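5-oxoprolinase subunit A (Thermus thermophilus, PDB 2DFA) is a lactam utilization protein that probably catalyses, with PxpB and PxpC, the ATP-dependent cleavage of 5-oxoproline to L-glutamate. Local coordinates at the interface of chains A and B. Sequence-based numbering; all coordinates share one arbitrary frame. Chains: chain A/B, Hypothetical UPF0271 protein TTHB195.

The interface of chains A and B. Residues chain A 11-13, 15-16, 18, 38-39, 68, 71; chain B 11-13, 15-16, 18, 38-39, 68, 71.
The hydroxyl OG of A:Ser12 is gripped twice within its own chain: the backbone N of A:Tyr18 donates to it at 2.7 Å and 160° at the hydrogen, and OG in turn gives a weak bond to the A:Tyr18 carbonyl O. That clasp closes the loop that carries A:Phe16 across to chain B. With CG anti to its own carbonyl carbon (chi1 -58°), the A:Phe16 ring enters a socket of B:Tyr13, B:Tyr18, B:Leu68, B:Phe71 and the backbone O of B:Glu11. Its CE1 lies 3.3 Å from that O of B:Glu11, CB of B:Tyr18 sits in the ring plane at the edge, and CE2 meets CD1 of B:Leu68 at 3.8 Å. CZ points to CB of B:Tyr13 and to CE1 of B:Phe71. The socket is itself braced: B:Phe71 CE1 stands over the centre of the B:Tyr18 ring, and B:His38 CD2 lies over the centre of one face of the B:Phe71 ring, while B:His38 NE2 bonds, in its ring plane, to the anti lone pair of B:Glu11 OE2 at 3.1 Å. An alanine in place of A:Phe16 would remove the ring and its socket contacts, and would probably weaken the hold between the chains. At the two-fold axis the Phe16 side chains cross at about a right angle, A:Phe16 CB to B:Phe16 CB 3.5 Å, and the two Leu68 CD2 methyls meet tip to tip. No direct polar bond joins the chains here; instead water 1 links the N of A:Ala15 (2.8 Å) to the O of B:Leu68 (2.7 Å), and water 2 repeats this with the chains exchanged. The patch is thus a reciprocal, largely apolar plug-and-socket that holds two copies together in the crystal, and may do so in solution.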
loop_
_atom_site.group_PDB
_atom_site.type_symbol
_atom_site.label_atom_id
_atom_site.label_comp_id
_atom_site.label_asym_id
_atom_site.label_seq_id
_atom_site.Cartn_x
_atom_site.Cartn_y
_atom_site.Cartn_z
ATOM N N GLU A 11 12.171 -9.844 -7.021
ATOM C CA GLU A 11 11.196 -8.784 -7.252
ATOM C C GLU A 11 9.735 -9.226 -7.175
ATOM O O GLU A 11 8.823 -8.400 -7.288
ATOM C CB GLU A 11 11.512 -8.097 -8.585
ATOM C CG GLU A 11 12.985 -7.705 -8.658
ATOM C CD GLU A 11 13.302 -6.701 -9.745
ATOM O OE1 GLU A 11 13.367 -7.095 -10.929
ATOM O OE2 GLU A 11 13.499 -5.514 -9.408
ATOM N N SER A 12 9.517 -10.525 -6.964
ATOM C CA SER A 12 8.166 -11.068 -6.839
ATOM C C SER A 12 7.497 -10.415 -5.630
ATOM O O SER A 12 8.169 -10.046 -4.660
ATOM C CB SER A 12 8.209 -12.588 -6.627
ATOM O OG SER A 12 8.791 -13.256 -7.735
ATOM N N TYR A 13 6.177 -10.283 -5.679
ATOM C CA TYR A 13 5.449 -9.665 -4.577
ATOM C C TYR A 13 4.231 -10.502 -4.210
ATOM O O TYR A 13 3.276 -10.600 -4.987
ATOM C CB TYR A 13 5.005 -8.252 -4.972
ATOM C CG TYR A 13 4.482 -7.441 -3.808
ATOM C CD1 TYR A 13 5.347 -6.679 -3.015
ATOM C CD2 TYR A 13 3.124 -7.452 -3.480
ATOM C CE1 TYR A 13 4.868 -5.949 -1.925
ATOM C CE2 TYR A 13 2.639 -6.725 -2.393
ATOM C CZ TYR A 13 3.511 -5.979 -1.624
ATOM O OH TYR A 13 3.023 -5.259 -0.553
ATOM N N ALA A 15 1.646 -13.127 -4.048
ATOM C CA ALA A 15 1.252 -14.151 -5.008
ATOM C C ALA A 15 1.740 -13.833 -6.423
ATOM O O ALA A 15 1.692 -14.694 -7.301
ATOM C CB ALA A 15 -0.273 -14.302 -5.007
ATOM N N PHE A 16 2.212 -12.605 -6.638
ATOM C CA PHE A 16 2.689 -12.178 -7.955
ATOM C C PHE A 16 4.146 -12.551 -8.231
ATOM O O PHE A 16 5.063 -11.792 -7.913
ATOM C CB PHE A 16 2.528 -10.663 -8.112
ATOM C CG PHE A 16 1.112 -10.182 -7.941
ATOM C CD1 PHE A 16 0.131 -10.516 -8.875
ATOM C CD2 PHE A 16 0.753 -9.414 -6.839
ATOM C CE1 PHE A 16 -1.189 -10.092 -8.709
ATOM C CE2 PHE A 16 -0.568 -8.986 -6.663
ATOM C CZ PHE A 16 -1.539 -9.329 -7.601
ATOM N N TYR A 18 7.534 -12.886 -10.138
ATOM C CA TYR A 18 8.168 -12.025 -11.133
ATOM C C TYR A 18 9.607 -12.453 -11.436
ATOM O O TYR A 18 10.353 -12.843 -10.536
ATOM C CB TYR A 18 8.177 -10.571 -10.650
ATOM C CG TYR A 18 8.538 -9.574 -11.730
ATOM C CD1 TYR A 18 7.556 -9.031 -12.558
ATOM C CD2 TYR A 18 9.865 -9.191 -11.939
ATOM C CE1 TYR A 18 7.884 -8.130 -13.570
ATOM C CE2 TYR A 18 10.205 -8.291 -12.950
ATOM C CZ TYR A 18 9.208 -7.766 -13.760
ATOM O OH TYR A 18 9.534 -6.879 -14.760
ATOM N N HIS A 38 9.402 -1.432 -4.552
ATOM C CA HIS A 38 8.939 -1.554 -5.918
ATOM C C HIS A 38 8.702 -3.016 -6.256
ATOM O O HIS A 38 8.252 -3.365 -7.339
ATOM C CB HIS A 38 10.010 -0.972 -6.840
ATOM C CG HIS A 38 11.237 -1.846 -6.805
ATOM N ND1 HIS A 38 12.222 -1.710 -5.882
ATOM C CD2 HIS A 38 11.582 -2.889 -7.672
ATOM C CE1 HIS A 38 13.137 -2.651 -6.187
ATOM N NE2 HIS A 38 12.780 -3.371 -7.253
ATOM N N GLY A 39 8.974 -3.861 -5.270
ATOM C CA GLY A 39 8.772 -5.290 -5.401
ATOM C C GLY A 39 9.433 -5.973 -4.219
ATOM O O GLY A 39 9.999 -5.303 -3.353
ATOM N N LEU A 68 4.957 0.702 -5.802
ATOM C CA LEU A 68 4.769 -0.706 -6.140
ATOM C C LEU A 68 4.055 -0.914 -7.472
ATOM O O LEU A 68 4.542 -1.647 -8.337
ATOM C CB LEU A 68 3.986 -1.413 -5.033
ATOM C CG LEU A 68 3.772 -2.920 -5.211
ATOM C CD1 LEU A 68 5.122 -3.624 -5.322
ATOM C CD2 LEU A 68 2.980 -3.462 -4.030
ATOM N N PHE A 71 6.218 -0.281 -10.188
ATOM C CA PHE A 71 7.440 -1.091 -10.133
ATOM C C PHE A 71 8.691 -0.223 -9.982
ATOM O O PHE A 71 9.781 -0.595 -10.435
ATOM C CB PHE A 71 7.562 -1.962 -11.391
ATOM C CG PHE A 71 8.509 -3.125 -11.235
ATOM C CD1 PHE A 71 8.231 -4.148 -10.329
ATOM C CD2 PHE A 71 9.674 -3.203 -11.999
ATOM C CE1 PHE A 71 9.102 -5.236 -10.182
ATOM C CE2 PHE A 71 10.550 -4.285 -11.861
ATOM C CZ PHE A 71 10.261 -5.304 -10.951
ATOM N N GLU B 11 -6.748 -9.714 -12.427
ATOM C CA GLU B 11 -6.069 -9.709 -11.136
ATOM C C GLU B 11 -4.618 -9.229 -11.175
ATOM O O GLU B 11 -3.965 -9.119 -10.131
ATOM C CB GLU B 11 -6.189 -11.098 -10.502
ATOM C CG GLU B 11 -7.639 -11.576 -10.515
ATOM C CD GLU B 11 -7.912 -12.741 -9.587
ATOM O OE1 GLU B 11 -7.550 -13.885 -9.933
ATOM O OE2 GLU B 11 -8.503 -12.506 -8.511
ATOM N N SER B 12 -4.124 -8.925 -12.376
ATOM C CA SER B 12 -2.762 -8.425 -12.544
ATOM C C SER B 12 -2.640 -7.102 -11.788
ATOM O O SER B 12 -3.620 -6.360 -11.654
ATOM C CB SER B 12 -2.449 -8.184 -14.028
ATOM O OG SER B 12 -2.513 -9.386 -14.779
ATOM N N TYR B 13 -1.441 -6.800 -11.307
ATOM C CA TYR B 13 -1.227 -5.563 -10.565
ATOM C C TYR B 13 0.027 -4.856 -11.061
ATOM O O TYR B 13 1.145 -5.344 -10.867
ATOM C CB TYR B 13 -1.090 -5.868 -9.069
ATOM C CG TYR B 13 -1.135 -4.633 -8.198
ATOM C CD1 TYR B 13 -2.351 -4.126 -7.729
ATOM C CD2 TYR B 13 0.038 -3.953 -7.860
ATOM C CE1 TYR B 13 -2.395 -2.971 -6.945
ATOM C CE2 TYR B 13 0.002 -2.799 -7.077
ATOM C CZ TYR B 13 -1.211 -2.316 -6.624
ATOM O OH TYR B 13 -1.238 -1.177 -5.847
ATOM N N ALA B 15 3.082 -3.922 -12.905
ATOM C CA ALA B 15 3.977 -4.708 -13.744
ATOM C C ALA B 15 3.817 -6.211 -13.508
ATOM O O ALA B 15 4.328 -7.017 -14.287
ATOM C CB ALA B 15 5.429 -4.293 -13.482
ATOM N N PHE B 16 3.109 -6.584 -12.443
ATOM C CA PHE B 16 2.904 -7.994 -12.103
ATOM C C PHE B 16 1.729 -8.639 -12.839
ATOM O O PHE B 16 0.592 -8.603 -12.367
ATOM C CB PHE B 16 2.688 -8.149 -10.595
ATOM C CG PHE B 16 3.824 -7.621 -9.761
ATOM C CD1 PHE B 16 5.071 -8.245 -9.781
ATOM C CD2 PHE B 16 3.656 -6.487 -8.973
ATOM C CE1 PHE B 16 6.135 -7.745 -9.028
ATOM C CE2 PHE B 16 4.717 -5.977 -8.216
ATOM C CZ PHE B 16 5.958 -6.609 -8.246
ATOM N N TYR B 18 -0.808 -11.373 -13.985
ATOM C CA TYR B 18 -1.360 -12.530 -13.282
ATOM C C TYR B 18 -2.496 -13.194 -14.066
ATOM O O TYR B 18 -3.322 -12.515 -14.679
ATOM C CB TYR B 18 -1.887 -12.113 -11.906
ATOM C CG TYR B 18 -2.201 -13.281 -10.996
ATOM C CD1 TYR B 18 -1.216 -13.832 -10.176
ATOM C CD2 TYR B 18 -3.477 -13.851 -10.973
ATOM C CE1 TYR B 18 -1.492 -14.923 -9.353
ATOM C CE2 TYR B 18 -3.762 -14.944 -10.154
ATOM C CZ TYR B 18 -2.764 -15.473 -9.348
ATOM O OH TYR B 18 -3.037 -16.551 -8.538
ATOM N N HIS B 38 -7.102 -6.861 -3.695
ATOM C CA HIS B 38 -6.276 -8.048 -3.629
ATOM C C HIS B 38 -5.574 -8.263 -4.959
ATOM O O HIS B 38 -4.775 -9.174 -5.129
ATOM C CB HIS B 38 -7.178 -9.242 -3.316
ATOM C CG HIS B 38 -8.089 -9.509 -4.486
ATOM N ND1 HIS B 38 -9.283 -8.889 -4.658
ATOM C CD2 HIS B 38 -7.896 -10.404 -5.545
ATOM C CE1 HIS B 38 -9.796 -9.399 -5.795
ATOM N NE2 HIS B 38 -8.988 -10.307 -6.348
ATOM N N GLY B 39 -5.862 -7.360 -5.888
ATOM C CA GLY B 39 -5.257 -7.387 -7.205
ATOM C C GLY B 39 -6.001 -6.405 -8.089
ATOM O O GLY B 39 -6.936 -5.744 -7.631
ATOM N N LEU B 68 -3.227 -6.939 -0.400
ATOM C CA LEU B 68 -2.585 -7.169 -1.691
ATOM C C LEU B 68 -1.513 -8.253 -1.644
ATOM O O LEU B 68 -1.536 -9.193 -2.442
ATOM C CB LEU B 68 -1.966 -5.870 -2.210
ATOM C CG LEU B 68 -1.316 -5.937 -3.596
ATOM C CD1 LEU B 68 -2.347 -6.384 -4.629
ATOM C CD2 LEU B 68 -0.753 -4.570 -3.957
ATOM N N PHE B 71 -2.959 -11.469 -1.496
ATOM C CA PHE B 71 -3.888 -11.718 -2.604
ATOM C C PHE B 71 -5.320 -11.936 -2.109
ATOM O O PHE B 71 -6.108 -12.653 -2.738
ATOM C CB PHE B 71 -3.431 -12.935 -3.422
ATOM C CG PHE B 71 -4.038 -13.002 -4.801
ATOM C CD1 PHE B 71 -3.748 -12.022 -5.750
ATOM C CD2 PHE B 71 -4.891 -14.047 -5.154
ATOM C CE1 PHE B 71 -4.301 -12.081 -7.037
ATOM C CE2 PHE B 71 -5.448 -14.115 -6.436
ATOM C CZ PHE B 71 -5.150 -13.129 -7.378
HETATM O O HOH W 1 -0.276 -11.058 -4.012
HETATM O O HOH W 2 4.295 -3.437 -10.401
#